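Local coordinates for salicylaldehyde dehydrogenase NahF (Pseudomonas putida, PDB 4JZ6), which binds salicylaldehyde and probably oxidises it to salicylate with NAD(+) as part of naphthalene degradation, at residues A52-T55 and V56-I60; P222-S225 and P226-A229; R435-R438 and V439-I443. All coordinates share one frame; numbering follows the deposited sequence.

Interaction 1 (A52-T55 and V56-I60); sequences ANAT and VTDAI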
# COMPACT_ATOMS: atom_id res chain seq x y z
N ALA A 52 -13.58 -7.55 29.69
CA ALA A 52 -12.38 -6.95 30.26
C ALA A 52 -12.03 -5.71 29.44
O ALA A 52 -12.09 -5.73 28.22
CB ALA A 52 -11.23 -7.94 30.25
N ASN A 53 -11.68 -4.62 30.13
CA ASN A 53 -11.40 -3.36 29.45
C ASN A 53 -9.90 -3.13 29.36
O ASN A 53 -9.30 -2.58 30.28
CB ASN A 53 -12.07 -2.21 30.19
CG ASN A 53 -12.22 -0.97 29.33
OD1 ASN A 53 -11.96 -0.99 28.13
ND2 ASN A 53 -12.67 0.12 29.94
N ALA A 54 -9.31 -3.54 28.25
CA ALA A 54 -7.86 -3.49 28.06
C ALA A 54 -7.28 -2.10 28.28
O ALA A 54 -7.93 -1.09 28.02
CB ALA A 54 -7.49 -3.99 26.67
N THR A 55 -6.06 -2.06 28.80
CA THR A 55 -5.33 -0.82 28.92
C THR A 55 -4.23 -0.79 27.87
O THR A 55 -4.02 -1.78 27.17
CB THR A 55 -4.66 -0.67 30.29
OG1 THR A 55 -3.70 -1.73 30.46
CG2 THR A 55 -5.70 -0.73 31.40
N VAL A 56 -3.55 0.34 27.76
CA VAL A 56 -2.40 0.46 26.87
C VAL A 56 -1.35 -0.57 27.28
O VAL A 56 -0.74 -1.20 26.42
CB VAL A 56 -1.81 1.87 26.93
CG1 VAL A 56 -0.44 1.91 26.26
CG2 VAL A 56 -2.75 2.86 26.28
N THR A 57 -1.18 -0.74 28.58
CA THR A 57 -0.26 -1.73 29.11
C THR A 57 -0.57 -3.12 28.57
O THR A 57 0.33 -3.84 28.15
CB THR A 57 -0.28 -1.78 30.65
OG1 THR A 57 0.03 -0.48 31.18
CG2 THR A 57 0.74 -2.78 31.16
N ASP A 58 -1.86 -3.48 28.56
CA ASP A 58 -2.29 -4.77 28.03
C ASP A 58 -1.94 -4.88 26.55
O ASP A 58 -1.53 -5.94 26.07
CB ASP A 58 -3.80 -4.99 28.22
CG ASP A 58 -4.19 -5.14 29.69
OD1 ASP A 58 -3.79 -6.15 30.32
OD2 ASP A 58 -4.91 -4.26 30.21
N ALA A 59 -2.10 -3.78 25.83
CA ALA A 59 -1.85 -3.76 24.40
C ALA A 59 -0.37 -4.01 24.09
O ALA A 59 -0.04 -4.72 23.14
CB ALA A 59 -2.31 -2.45 23.79
N ILE A 60 0.51 -3.42 24.89
CA ILE A 60 1.93 -3.61 24.67
C ILE A 60 2.33 -5.05 25.00
O ILE A 60 3.16 -5.65 24.31
CB ILE A 60 2.77 -2.61 25.50
CG1 ILE A 60 2.37 -1.17 25.17
CG2 ILE A 60 4.25 -2.81 25.24
CD1 ILE A 60 2.36 -0.88 23.68
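T55 and D58 form a capping box at the start of helix 56-73, where the chain leaves strand 47-52. T55 is the N-cap. Its backbone N-H points to D58 OD2, with T55 N to D58 OD2 at 2.9 Å (N-H...O angle 162°), and uses the anti lone pair of that oxygen. In return D58 N donates to T55 OG1 at 3.2 Å. T55 OG1 sits between its own backbone N and carbonyl carbon (chi1 62°), which turns the hydroxyl back over the first helical turn. There it also lies 2.8 Å from D58 OD2, while S32 OG is a further hydrogen-bond partner of the hydroxyl. D58 OD2 accepts in addition from S32 N. The first helical bond of the turn runs from A59 N to T55 O (3.1 Å). Packing is light: A54 CB meets D58 CB at 4.1 Å, and T57 CB lies 3.4 Å from T55 OG1. D58 thus ties together the N-cap backbone and the loop at S32 through one carboxylate oxygen, and its negative charge, set at the N-terminal end of the helix, probably interacts favourably with the helix dipole.

Interaction 2 (P222-S225 and P226-A229); sequences PDRS and PEIA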
# COMPACT_ATOMS: atom_id res chain seq x y z
N PRO A 222 -15.00 2.32 23.96
CA PRO A 222 -14.61 3.18 22.83
C PRO A 222 -13.79 4.40 23.25
O PRO A 222 -13.09 4.96 22.41
CB PRO A 222 -15.96 3.62 22.25
CG PRO A 222 -16.94 3.45 23.36
CD PRO A 222 -16.46 2.26 24.14
N ASP A 223 -13.87 4.79 24.52
CA ASP A 223 -13.10 5.94 25.01
C ASP A 223 -11.61 5.62 25.05
O ASP A 223 -10.77 6.53 25.14
CB ASP A 223 -13.59 6.38 26.39
CG ASP A 223 -13.14 5.45 27.51
OD1 ASP A 223 -13.70 4.34 27.63
OD2 ASP A 223 -12.22 5.82 28.28
N ARG A 224 -11.28 4.33 24.97
CA ARG A 224 -9.90 3.87 25.06
C ARG A 224 -9.33 3.47 23.70
O ARG A 224 -8.11 3.46 23.52
CB ARG A 224 -9.78 2.68 26.01
CG ARG A 224 -10.13 2.98 27.46
CD ARG A 224 -9.76 1.81 28.36
NE ARG A 224 -10.06 2.09 29.76
CZ ARG A 224 -9.71 1.30 30.77
NH1 ARG A 224 -9.04 0.17 30.54
NH2 ARG A 224 -10.03 1.63 32.02
N SER A 225 -10.22 3.14 22.76
CA SER A 225 -9.82 2.66 21.43
C SER A 225 -8.72 3.48 20.74
O SER A 225 -7.71 2.92 20.33
CB SER A 225 -11.02 2.50 20.49
OG SER A 225 -11.80 1.37 20.84
N PRO A 226 -8.91 4.82 20.62
CA PRO A 226 -7.88 5.60 19.95
C PRO A 226 -6.48 5.42 20.54
O PRO A 226 -5.55 5.14 19.79
CB PRO A 226 -8.35 7.05 20.13
CG PRO A 226 -9.43 7.00 21.16
CD PRO A 226 -10.05 5.66 21.02
N GLU A 227 -6.34 5.56 21.86
CA GLU A 227 -5.02 5.49 22.47
C GLU A 227 -4.42 4.09 22.45
O GLU A 227 -3.20 3.92 22.38
CB GLU A 227 -5.04 6.05 23.89
CG GLU A 227 -5.80 5.21 24.89
CD GLU A 227 -5.65 5.74 26.29
OE1 GLU A 227 -6.51 5.43 27.15
OE2 GLU A 227 -4.66 6.48 26.54
N ILE A 228 -5.28 3.07 22.51
CA ILE A 228 -4.83 1.70 22.39
C ILE A 228 -4.30 1.47 20.97
O ILE A 228 -3.27 0.84 20.78
CB ILE A 228 -5.95 0.69 22.73
CG1 ILE A 228 -6.13 0.62 24.25
CG2 ILE A 228 -5.65 -0.69 22.16
CD1 ILE A 228 -7.29 -0.23 24.69
N ALA A 229 -5.02 2.03 19.99
CA ALA A 229 -4.58 1.95 18.61
C ALA A 229 -3.25 2.70 18.41
O ALA A 229 -2.32 2.16 17.81
CB ALA A 229 -5.64 2.50 17.69
O HOH W 1 -8.17 7.08 24.04
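The first turn of helix 225-233 is built on the loop that follows strand 215-218, with R224 and S225 offering their carbonyls to residues four places on. I228 N donates to R224 O at 3.0 Å (N-H...O angle 162°), and A229 N to S225 O at 2.9 Å. P226 lies within this turn, where its nitrogen has no hydrogen to give; the ring carbon CD, bonded to that nitrogen, lies 3.4 Å from P222 O. A water joins the loop to the turn: it donates to D223 O and accepts from E227 N, at 2.9 Å and 3.2 Å from its oxygen.

Side chains gather around the R224 carbonyl. A chi1 of 69° folds the E227 side chain in over its own main chain, which brings CG to 3.2 Å from R224 O, and I228 CG1 comes to 3.5 Å from the same oxygen. I228 CD1 also brushes R224 CB at 4.1 Å. Beyond CB the arginine runs extended away from the turn. Its guanidinium makes a salt bridge from NH2 to D33 OD2 and a hydrogen bond from NH1 to A54 O, while D223 OD1 is held by S221 OG.

R224 is therefore divided: its carbonyl serves the new helix, its guanidinium the neighbouring loops. E227 does not meet that charge, and the bridging water supplies an acceptor for its backbone N-H at the helix start.

Interaction 3 (R435-R438 and V439-I443); sequences RALR and VGMSI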
# COMPACT_ATOMS: atom_id res chain seq x y z
N ARG A 435 -23.67 -3.56 -23.15
CA ARG A 435 -23.81 -2.25 -22.55
C ARG A 435 -23.49 -2.26 -21.05
O ARG A 435 -22.66 -1.48 -20.59
CB ARG A 435 -25.21 -1.69 -22.75
CG ARG A 435 -25.41 -0.42 -21.96
CD ARG A 435 -26.52 0.42 -22.55
NE ARG A 435 -27.82 0.09 -21.99
CZ ARG A 435 -28.92 0.78 -22.24
NH1 ARG A 435 -28.87 1.83 -23.05
NH2 ARG A 435 -30.07 0.42 -21.70
N ALA A 436 -24.14 -3.15 -20.31
CA ALA A 436 -23.91 -3.25 -18.87
C ALA A 436 -22.42 -3.35 -18.56
O ALA A 436 -21.93 -2.77 -17.58
CB ALA A 436 -24.66 -4.44 -18.30
N LEU A 437 -21.69 -4.05 -19.42
CA LEU A 437 -20.24 -4.19 -19.29
C LEU A 437 -19.50 -2.87 -19.48
O LEU A 437 -18.55 -2.58 -18.76
CB LEU A 437 -19.71 -5.25 -20.27
CG LEU A 437 -19.81 -6.70 -19.80
CD1 LEU A 437 -19.59 -7.67 -20.95
CD2 LEU A 437 -18.81 -6.96 -18.69
N ARG A 438 -19.94 -2.07 -20.46
CA ARG A 438 -19.36 -0.75 -20.70
C ARG A 438 -19.38 0.09 -19.44
O ARG A 438 -18.35 0.60 -19.00
CB ARG A 438 -20.13 0.00 -21.79
CG ARG A 438 -19.99 -0.55 -23.19
CD ARG A 438 -20.57 0.44 -24.17
NE ARG A 438 -21.49 -0.20 -25.11
CZ ARG A 438 -22.79 0.04 -25.17
NH1 ARG A 438 -23.35 0.92 -24.35
NH2 ARG A 438 -23.55 -0.59 -26.06
N VAL A 439 -20.56 0.24 -18.86
CA VAL A 439 -20.68 0.98 -17.61
C VAL A 439 -19.94 0.24 -16.49
O VAL A 439 -19.20 0.85 -15.72
CB VAL A 439 -22.16 1.30 -17.24
CG1 VAL A 439 -23.10 0.74 -18.28
CG2 VAL A 439 -22.51 0.80 -15.85
N GLY A 440 -20.10 -1.07 -16.44
CA GLY A 440 -19.44 -1.87 -15.42
C GLY A 440 -17.95 -1.63 -15.41
O GLY A 440 -17.32 -1.50 -14.36
N MET A 441 -17.37 -1.55 -16.60
CA MET A 441 -15.93 -1.40 -16.72
C MET A 441 -15.46 0.04 -16.50
O MET A 441 -14.31 0.27 -16.12
CB MET A 441 -15.46 -1.95 -18.06
CG MET A 441 -15.30 -3.46 -18.03
SD MET A 441 -14.75 -4.12 -19.60
CE MET A 441 -16.30 -4.28 -20.47
N SER A 442 -16.36 0.99 -16.72
CA SER A 442 -16.03 2.41 -16.61
C SER A 442 -16.16 2.97 -15.19
O SER A 442 -15.55 3.98 -14.87
CB SER A 442 -16.88 3.23 -17.58
OG SER A 442 -16.59 2.88 -18.92
N ILE A 443 -16.96 2.31 -14.35
CA ILE A 443 -17.18 2.79 -12.98
C ILE A 443 -16.03 2.45 -12.04
O ILE A 443 -15.37 1.41 -12.18
CB ILE A 443 -18.53 2.30 -12.39
CG1 ILE A 443 -18.59 0.78 -12.35
CG2 ILE A 443 -19.70 2.87 -13.18
CD1 ILE A 443 -19.93 0.24 -11.90
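S442 OG donates to R438 O at 2.9 Å, one turn back along helix 433-442, from a position tilted 32° out of the carbonyl plane. The same oxygen also receives the backbone N-H of S442, with S442 N to R438 O at 3.1 Å, but that bond is weak. The hydroxyl is placed there by a chi1 of -64°, with OG beside its own backbone N. Replacing S442 by alanine removes the hydroxyl, and the R438 carbonyl would probably lose the stronger of the two bonds that this residue gives it, just before the chain leaves helical geometry at I443.

Ordinary helical bonds precede this turn: G440 N to A436 O and M441 N to L437 O, each 2.7 Å, and V439 N to R435 O. Both guanidinium groups have partners outside the two segments: R438 NH1 makes a salt bridge to E410 and R435 NH2 one to D278. A bend at chi3 carries the R438 guanidinium over R435 CA, which lies 3.6 Å from its plane.

Packing follows the same spacing. M441 is bent at its last torsion (chi3 -85°), which curls the methyl CE back to L437 CB at 3.6 Å, and the two side chains cross at a slant. Both face the second subunit, where L489 packs on L437 and L152 on M441, while Q154 of that chain bonds M441 O and its K487 bonds G440 O and I443 O. On the inner side A436 and V439 rest on V428. The helix is the connection in a beta-alpha-beta unit, between the parallel neighbouring strands 425-429 and 447-450.

From the N terminus the three contacts come in series, none nested in or crossing another, and each spans consecutive residues. Interaction 1 marks the turn from strand 47-52 into helix 56-73, and interaction 2 the turn from strand 215-218 into helix 225-233. Although far apart in sequence, these two helix starts touch, through the R224 guanidinium and the packing of I228 on A59, so the N-terminal sheet and its helix are joined to the edge of the six-stranded sheet. Interaction 3 lies on the opposite side of the chain's centre, its centre about 48 Å and 42 Å from those of interactions 1 and 2, on a helix packed against the seven-stranded sheet and the second subunit.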